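Local coordinates for leucyl-tRNA synthetase subunit alpha (PDB 3O0A), which probably attaches leucine to its cognate tRNA as part of leucyl-tRNA synthetase, this fragment being the CP1 domain expected to hydrolyse mischarged tRNA, at residues S81-F86 / E105-G110; V56-E61 / I122-A127; T45-V50 / K200-L205. One frame throughout, in Å; residues are numbered along the deposited sequence.

Contact 1: S81-F86 / E105-G110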
# COMPACT_ATOMS: atom_id res chain seq x y z
N SER A 81 3.05 12.50 -16.96
CA SER A 81 4.16 13.44 -16.80
C SER A 81 4.38 13.81 -15.34
O SER A 81 5.52 14.04 -14.92
CB SER A 81 3.94 14.70 -17.65
OG SER A 81 2.62 15.19 -17.49
N ASP A 82 3.30 13.89 -14.57
CA ASP A 82 3.40 14.21 -13.13
C ASP A 82 4.19 13.12 -12.45
O ASP A 82 5.04 13.37 -11.57
CB ASP A 82 2.02 14.31 -12.48
CG ASP A 82 1.37 15.67 -12.63
OD1 ASP A 82 1.98 16.60 -13.22
OD2 ASP A 82 0.22 15.80 -12.16
N VAL A 83 3.91 11.87 -12.83
CA VAL A 83 4.57 10.73 -12.22
C VAL A 83 6.05 10.74 -12.61
O VAL A 83 6.93 10.60 -11.76
CB VAL A 83 3.88 9.41 -12.59
CG1 VAL A 83 4.65 8.21 -11.98
CG2 VAL A 83 2.45 9.40 -12.07
N GLU A 84 6.32 10.93 -13.90
CA GLU A 84 7.68 10.94 -14.42
C GLU A 84 8.53 12.03 -13.78
O GLU A 84 9.68 11.80 -13.38
CB GLU A 84 7.62 11.17 -15.93
CG GLU A 84 8.86 10.72 -16.66
CD GLU A 84 8.62 10.63 -18.15
OE1 GLU A 84 8.09 11.61 -18.72
OE2 GLU A 84 8.94 9.58 -18.74
N ASN A 85 7.95 13.22 -13.68
CA ASN A 85 8.64 14.35 -13.05
C ASN A 85 9.00 14.04 -11.61
O ASN A 85 10.09 14.37 -11.14
CB ASN A 85 7.78 15.61 -13.11
CG ASN A 85 7.61 16.14 -14.52
OD1 ASN A 85 8.37 15.78 -15.43
ND2 ASN A 85 6.61 16.97 -14.71
N PHE A 86 8.07 13.40 -10.90
CA PHE A 86 8.34 13.00 -9.51
C PHE A 86 9.52 12.02 -9.39
O PHE A 86 10.43 12.22 -8.58
CB PHE A 86 7.08 12.43 -8.87
CG PHE A 86 7.30 11.85 -7.51
CD1 PHE A 86 7.52 12.69 -6.42
CD2 PHE A 86 7.28 10.46 -7.32
CE1 PHE A 86 7.73 12.15 -5.14
CE2 PHE A 86 7.49 9.91 -6.06
CZ PHE A 86 7.69 10.76 -4.97
N GLU A 105 6.11 14.16 -0.05
CA GLU A 105 5.72 14.40 -1.44
C GLU A 105 5.39 13.07 -2.10
O GLU A 105 6.11 12.09 -1.93
CB GLU A 105 6.82 15.11 -2.24
CG GLU A 105 6.32 15.60 -3.62
CD GLU A 105 7.38 16.25 -4.51
OE1 GLU A 105 8.49 16.56 -4.01
OE2 GLU A 105 7.09 16.47 -5.71
N GLY A 106 4.29 13.06 -2.85
CA GLY A 106 3.92 11.89 -3.63
C GLY A 106 3.02 12.20 -4.81
O GLY A 106 2.60 13.34 -5.03
N VAL A 107 2.71 11.15 -5.56
CA VAL A 107 1.93 11.27 -6.78
C VAL A 107 1.03 10.04 -6.91
O VAL A 107 1.42 8.93 -6.54
CB VAL A 107 2.82 11.41 -8.04
CG1 VAL A 107 3.55 12.75 -8.05
CG2 VAL A 107 3.81 10.24 -8.18
N PHE A 108 -0.18 10.26 -7.41
CA PHE A 108 -1.15 9.15 -7.58
C PHE A 108 -0.86 8.47 -8.91
O PHE A 108 -0.71 9.15 -9.93
CB PHE A 108 -2.57 9.72 -7.53
CG PHE A 108 -3.67 8.72 -7.82
CD1 PHE A 108 -3.67 7.44 -7.28
CD2 PHE A 108 -4.74 9.11 -8.63
CE1 PHE A 108 -4.71 6.54 -7.56
CE2 PHE A 108 -5.79 8.24 -8.92
CZ PHE A 108 -5.78 6.95 -8.38
N LEU A 109 -0.78 7.14 -8.88
CA LEU A 109 -0.50 6.36 -10.10
C LEU A 109 -1.73 6.04 -10.95
O LEU A 109 -1.60 5.51 -12.06
CB LEU A 109 0.28 5.08 -9.74
CG LEU A 109 1.58 5.29 -8.94
CD1 LEU A 109 2.31 3.93 -8.79
CD2 LEU A 109 2.51 6.38 -9.54
N GLY A 110 -2.92 6.35 -10.44
CA GLY A 110 -4.14 6.21 -11.23
C GLY A 110 -4.75 4.82 -11.24
O GLY A 110 -5.66 4.55 -12.02

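Contact 2: V56-E61 / I122-A127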
# COMPACT_ATOMS: atom_id res chain seq x y z
N VAL A 56 -1.78 2.32 -0.98
CA VAL A 56 -0.52 1.62 -1.17
C VAL A 56 0.49 2.63 -1.70
O VAL A 56 0.13 3.48 -2.52
CB VAL A 56 -0.71 0.45 -2.17
CG1 VAL A 56 0.62 -0.18 -2.59
CG2 VAL A 56 -1.65 -0.61 -1.56
N VAL A 57 1.73 2.56 -1.22
CA VAL A 57 2.79 3.42 -1.75
C VAL A 57 3.99 2.61 -2.25
O VAL A 57 4.50 1.74 -1.54
CB VAL A 57 3.29 4.46 -0.71
CG1 VAL A 57 4.50 5.22 -1.26
CG2 VAL A 57 2.18 5.45 -0.35
N LEU A 58 4.43 2.90 -3.47
CA LEU A 58 5.65 2.33 -4.03
C LEU A 58 6.75 3.36 -3.88
O LEU A 58 6.53 4.55 -4.11
CB LEU A 58 5.46 2.06 -5.53
CG LEU A 58 4.71 0.78 -5.95
CD1 LEU A 58 3.44 0.53 -5.17
CD2 LEU A 58 4.46 0.78 -7.47
N ALA A 59 7.94 2.90 -3.52
CA ALA A 59 9.12 3.77 -3.64
C ALA A 59 9.24 4.30 -5.09
O ALA A 59 8.86 3.62 -6.04
CB ALA A 59 10.36 3.03 -3.24
N PRO A 60 9.79 5.52 -5.26
CA PRO A 60 9.90 6.12 -6.59
C PRO A 60 10.65 5.24 -7.59
O PRO A 60 10.31 5.26 -8.79
CB PRO A 60 10.70 7.41 -6.35
CG PRO A 60 10.60 7.67 -4.89
CD PRO A 60 10.34 6.38 -4.20
N GLU A 61 11.63 4.47 -7.12
CA GLU A 61 12.43 3.62 -8.01
C GLU A 61 11.82 2.24 -8.23
O GLU A 61 12.40 1.42 -8.94
CB GLU A 61 13.86 3.45 -7.49
CG GLU A 61 14.52 4.73 -7.06
CD GLU A 61 14.30 5.04 -5.58
OE1 GLU A 61 13.33 4.55 -4.97
OE2 GLU A 61 15.14 5.77 -5.01
N ILE A 122 -8.14 0.31 -3.12
CA ILE A 122 -7.44 1.42 -2.48
C ILE A 122 -6.39 2.01 -3.45
O ILE A 122 -5.75 1.25 -4.19
CB ILE A 122 -6.82 1.01 -1.11
CG1 ILE A 122 -5.83 -0.14 -1.25
CG2 ILE A 122 -7.93 0.64 -0.10
CD1 ILE A 122 -5.05 -0.42 0.04
N PRO A 123 -6.24 3.35 -3.48
CA PRO A 123 -5.38 3.98 -4.49
C PRO A 123 -3.89 3.70 -4.30
O PRO A 123 -3.40 3.63 -3.17
CB PRO A 123 -5.69 5.47 -4.32
CG PRO A 123 -6.09 5.60 -2.89
CD PRO A 123 -6.85 4.35 -2.58
N VAL A 124 -3.19 3.55 -5.42
CA VAL A 124 -1.75 3.33 -5.41
C VAL A 124 -1.02 4.62 -5.75
O VAL A 124 -1.27 5.21 -6.80
CB VAL A 124 -1.33 2.21 -6.37
CG1 VAL A 124 0.16 1.88 -6.18
CG2 VAL A 124 -2.18 0.96 -6.12
N TRP A 125 -0.12 5.02 -4.85
CA TRP A 125 0.70 6.22 -4.94
C TRP A 125 2.19 5.86 -4.98
O TRP A 125 2.58 4.72 -4.69
CB TRP A 125 0.43 7.08 -3.70
CG TRP A 125 -0.87 7.77 -3.72
CD1 TRP A 125 -2.12 7.21 -3.65
CD2 TRP A 125 -1.07 9.18 -3.82
NE1 TRP A 125 -3.09 8.19 -3.71
CE2 TRP A 125 -2.47 9.41 -3.82
CE3 TRP A 125 -0.20 10.27 -3.93
CZ2 TRP A 125 -3.01 10.69 -3.91
CZ3 TRP A 125 -0.74 11.55 -4.03
CH2 TRP A 125 -2.13 11.74 -4.02
N SER A 126 3.02 6.82 -5.38
CA SER A 126 4.46 6.74 -5.10
C SER A 126 4.79 7.92 -4.20
O SER A 126 4.16 8.98 -4.32
CB SER A 126 5.28 6.80 -6.39
OG SER A 126 6.66 6.59 -6.15
N ALA A 127 5.74 7.74 -3.29
CA ALA A 127 6.10 8.81 -2.34
C ALA A 127 7.57 8.81 -1.92
O ALA A 127 8.22 7.76 -1.95
CB ALA A 127 5.19 8.78 -1.11

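Contact 3: T45-V50 / K200-L205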
# COMPACT_ATOMS: atom_id res chain seq x y z
N THR A 45 5.50 -5.29 9.08
CA THR A 45 5.64 -5.85 10.43
C THR A 45 4.33 -5.69 11.19
O THR A 45 4.25 -6.03 12.37
CB THR A 45 6.79 -5.18 11.22
OG1 THR A 45 6.53 -3.78 11.36
CG2 THR A 45 8.11 -5.37 10.48
N ARG A 46 3.31 -5.17 10.50
CA ARG A 46 2.00 -4.92 11.10
C ARG A 46 0.84 -5.58 10.32
O ARG A 46 -0.11 -4.91 9.92
CB ARG A 46 1.75 -3.42 11.26
CG ARG A 46 2.65 -2.72 12.31
CD ARG A 46 2.53 -3.31 13.71
NE ARG A 46 1.16 -3.31 14.24
CZ ARG A 46 0.57 -2.27 14.83
NH1 ARG A 46 1.20 -1.11 14.98
NH2 ARG A 46 -0.67 -2.39 15.29
N PRO A 47 0.91 -6.91 10.13
CA PRO A 47 -0.17 -7.55 9.38
C PRO A 47 -1.51 -7.49 10.13
O PRO A 47 -2.56 -7.64 9.50
CB PRO A 47 0.34 -8.99 9.22
CG PRO A 47 1.20 -9.21 10.43
CD PRO A 47 1.90 -7.90 10.60
N ASP A 48 -1.47 -7.26 11.44
CA ASP A 48 -2.67 -7.04 12.25
C ASP A 48 -3.49 -5.82 11.81
O ASP A 48 -4.66 -5.71 12.15
CB ASP A 48 -2.33 -6.94 13.76
CG ASP A 48 -1.29 -5.86 14.07
OD1 ASP A 48 -0.36 -5.61 13.26
OD2 ASP A 48 -1.38 -5.27 15.16
N THR A 49 -2.87 -4.93 11.03
CA THR A 49 -3.50 -3.69 10.57
C THR A 49 -3.96 -3.73 9.10
O THR A 49 -4.39 -2.70 8.55
CB THR A 49 -2.57 -2.47 10.77
OG1 THR A 49 -1.44 -2.54 9.89
CG2 THR A 49 -2.09 -2.38 12.24
N VAL A 50 -3.88 -4.90 8.47
CA VAL A 50 -4.12 -5.00 7.02
C VAL A 50 -5.52 -4.50 6.61
O VAL A 50 -5.69 -3.92 5.53
CB VAL A 50 -3.84 -6.43 6.49
CG1 VAL A 50 -4.86 -7.43 7.02
CG2 VAL A 50 -3.80 -6.45 4.91
N LYS A 200 -2.80 -14.79 13.21
CA LYS A 200 -4.03 -15.36 12.64
C LYS A 200 -4.27 -14.81 11.24
O LYS A 200 -4.61 -15.56 10.33
CB LYS A 200 -5.24 -15.09 13.55
CG LYS A 200 -5.18 -15.73 14.94
CD LYS A 200 -5.11 -17.24 14.87
CE LYS A 200 -5.08 -17.83 16.28
NZ LYS A 200 -5.16 -19.29 16.21
N ILE A 201 -4.07 -13.50 11.06
CA ILE A 201 -4.24 -12.88 9.74
C ILE A 201 -3.18 -13.38 8.75
O ILE A 201 -3.50 -13.70 7.59
CB ILE A 201 -4.26 -11.32 9.82
CG1 ILE A 201 -5.58 -10.89 10.49
CG2 ILE A 201 -4.07 -10.70 8.42
CD1 ILE A 201 -5.64 -9.44 10.93
N THR A 202 -1.94 -13.47 9.21
CA THR A 202 -0.86 -13.92 8.34
C THR A 202 -1.12 -15.37 7.89
O THR A 202 -0.96 -15.67 6.70
CB THR A 202 0.54 -13.79 8.99
OG1 THR A 202 0.77 -12.44 9.38
CG2 THR A 202 1.61 -14.16 7.99
N GLU A 203 -1.53 -16.24 8.80
CA GLU A 203 -1.82 -17.64 8.41
C GLU A 203 -2.97 -17.75 7.42
O GLU A 203 -2.92 -18.57 6.50
CB GLU A 203 -2.10 -18.54 9.62
CG GLU A 203 -2.73 -19.91 9.23
CD GLU A 203 -1.78 -20.90 8.53
OE1 GLU A 203 -1.17 -20.55 7.48
OE2 GLU A 203 -1.66 -22.04 9.03
N TRP A 204 -4.00 -16.93 7.62
CA TRP A 204 -5.17 -16.91 6.73
C TRP A 204 -4.77 -16.49 5.32
O TRP A 204 -5.13 -17.13 4.34
CB TRP A 204 -6.21 -15.96 7.31
CG TRP A 204 -7.47 -15.76 6.51
CD1 TRP A 204 -8.40 -16.71 6.14
CD2 TRP A 204 -7.97 -14.51 6.05
NE1 TRP A 204 -9.43 -16.11 5.44
CE2 TRP A 204 -9.20 -14.76 5.38
CE3 TRP A 204 -7.50 -13.19 6.12
CZ2 TRP A 204 -9.95 -13.74 4.81
CZ3 TRP A 204 -8.26 -12.18 5.54
CH2 TRP A 204 -9.47 -12.46 4.91
N LEU A 205 -4.02 -15.40 5.22
CA LEU A 205 -3.52 -14.97 3.92
C LEU A 205 -2.63 -16.03 3.28
O LEU A 205 -2.72 -16.27 2.07
CB LEU A 205 -2.75 -13.66 4.08
CG LEU A 205 -3.66 -12.47 4.37
CD1 LEU A 205 -2.80 -11.29 4.81
CD2 LEU A 205 -4.49 -12.09 3.14

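Contact 1: S81-F86 / E105-G110
Glu-105 OE1 is held by one grip, a salt bridge to Lys-89 NZ, a lysine further along the same helix that supplies residues 81-86. No hydrogen bond joins the two segments themselves, so the evidence for the contact lies in how the side chains meet. The other carboxylate oxygen, Glu-105 OE2, sits in plane at the edge of the Phe-86 ring, 3.9 Å from Phe-86 CD1. The two groups reach tip to tip, with the ring and carboxylate planes 65° apart. Phe-86 gets there because its CG is anti to the backbone N (chi1 173°), which carries the ring past Val-107 toward the start of the strand. There Phe-86 CE1 lies 3.6 Å from Glu-105 O, and Gly-106 CA is also near.

Val-107 crosses the phenylalanine obliquely and uses both methyls. Val-107 CG2, in the crowded position between backbone N and carbonyl carbon, touches Phe-86 CD2 at 3.6 Å, while CG1 reaches Phe-86 CB, also at 3.6 Å. Val-83, three residues earlier on the helix, meets the strand further along, at Phe-108 and Leu-109. Val-83 CG1 packs against Leu-109 CD2 at 3.7 Å, the two side chains crossing at about a right angle, and Val-83 CG2 lies 3.8 Å from Phe-108 O. The Phe-108 side chain itself leaves from the other side of the strand, where its ring meets that of Trp-125. Val-83 and Leu-109 also both touch helix 64-74, which continues the apolar layer. With short axes 8.3 Å apart and N-to-C directions at 140°, the geometry is that of an alpha/beta layer, a helix laid obliquely, nearer antiparallel than parallel, across an outermost strand of the editing domain's mixed sheet.

Contact 2: V56-E61 / I122-A127
Strands 56-58 and 122-127 run parallel, their short axes 37° apart, with Val-56, Val-57 and Leu-58 paired to Val-124, Trp-125 and Ser-126 through an almost straight bond from Trp-125 N to Val-56 O (2.8 Å, 176° at the hydrogen), flanked by Val-56 N to Pro-123 O at 3.0 Å and Leu-58 N to Trp-125 O at 2.9 Å. Val-56, Leu-58, Val-124 and Ser-126 share one face, covered by helix 64-74 at Leu-58 and Ser-126. There Leu-58 CD1 crosses obliquely to Val-124 CG1 at 3.7 Å, and Val-56 CG2 meets Ile-122 CD1 at 3.8 Å.

These are the two central strands of the domain's four-stranded mixed sheet, with 106-114 and 138-141 outermost. On the opposite face, Val-57 CG1, anti to its backbone N, packs on Ala-127 CB at 3.6 Å. At the last bridge, Leu-58 O takes two bonds: one from Ser-126 OG at 2.9 Å, the hydroxyl lying above the carbonyl plane, and a weak one from Ala-127 N. Beyond strand 56-58, Pro-60 CD approaches Ala-127 O at 3.4 Å.

Contact 3: T45-V50 / K200-L205
Ile-201, Pro-47 and Val-50 bury the most surface where the 3-10 segment that includes residues 47-50 packs on helix 194-207. The run Thr-Arg-Pro-Asp-Thr matches the threonine-rich sequence that in related leucyl-tRNA synthetases borders the editing pocket, so the helix probably backs part of that region. The contact is made by van der Waals touches, mostly of apolar groups, with no hydrogen bond between the segments. Ile-201 CG2, anti to the backbone N (chi1 of CG1 -70°), lies 3.6 Å from Val-50 CG1 and equally 3.6 Å from Pro-47 O, while CD1 extends over the backbone of Asp-48. Val-50 holds CG1 in the crowded position between its backbone N and carbonyl carbon, and the two side chains slide past each other in opposite directions. An alanine in place of Ile-201 would lose CG1, CG2 and CD1, and with them the touches on Val-50, Pro-47 O and Asp-48, and would probably leave the 3-10 segment less firmly packed.

The Pro-47 ring meets the next helix residue, Pro-47 CG lying 3.4 Å from Thr-202 OG1, a hydroxyl already bonded to Lys-198 O. Arg-46 O accepts from both Thr-49 N and Thr-49 OG1. Arg-46 also forms a side-on salt bridge with Asp-48, NE meeting the syn lone pair of OD1 at 2.9 Å and NH2 reaching OD2 at 3.0 Å from above the carboxylate plane.

Overall arrangement
Contacts 1 and 2 are neighbours in one sheet, their centres 9 Å apart: strand 106-114 pairs antiparallel with strand 121-127, probably through Leu-109 N to Val-124 O and Val-107 N to Ser-126 O, both 2.9 Å. Contact 3 stands away from them, its centre 21 Å from that of contact 2 and 30 Å from that of contact 1, on the opposite side of the chain's centre from contact 1. Along the chain they nest: contact 1 lies within the loop closed by contact 2, and both within that closed by contact 3. The late helix 194-207 thus lies against the connection from strand 37-44 to strand 55-58, within the same editing domain.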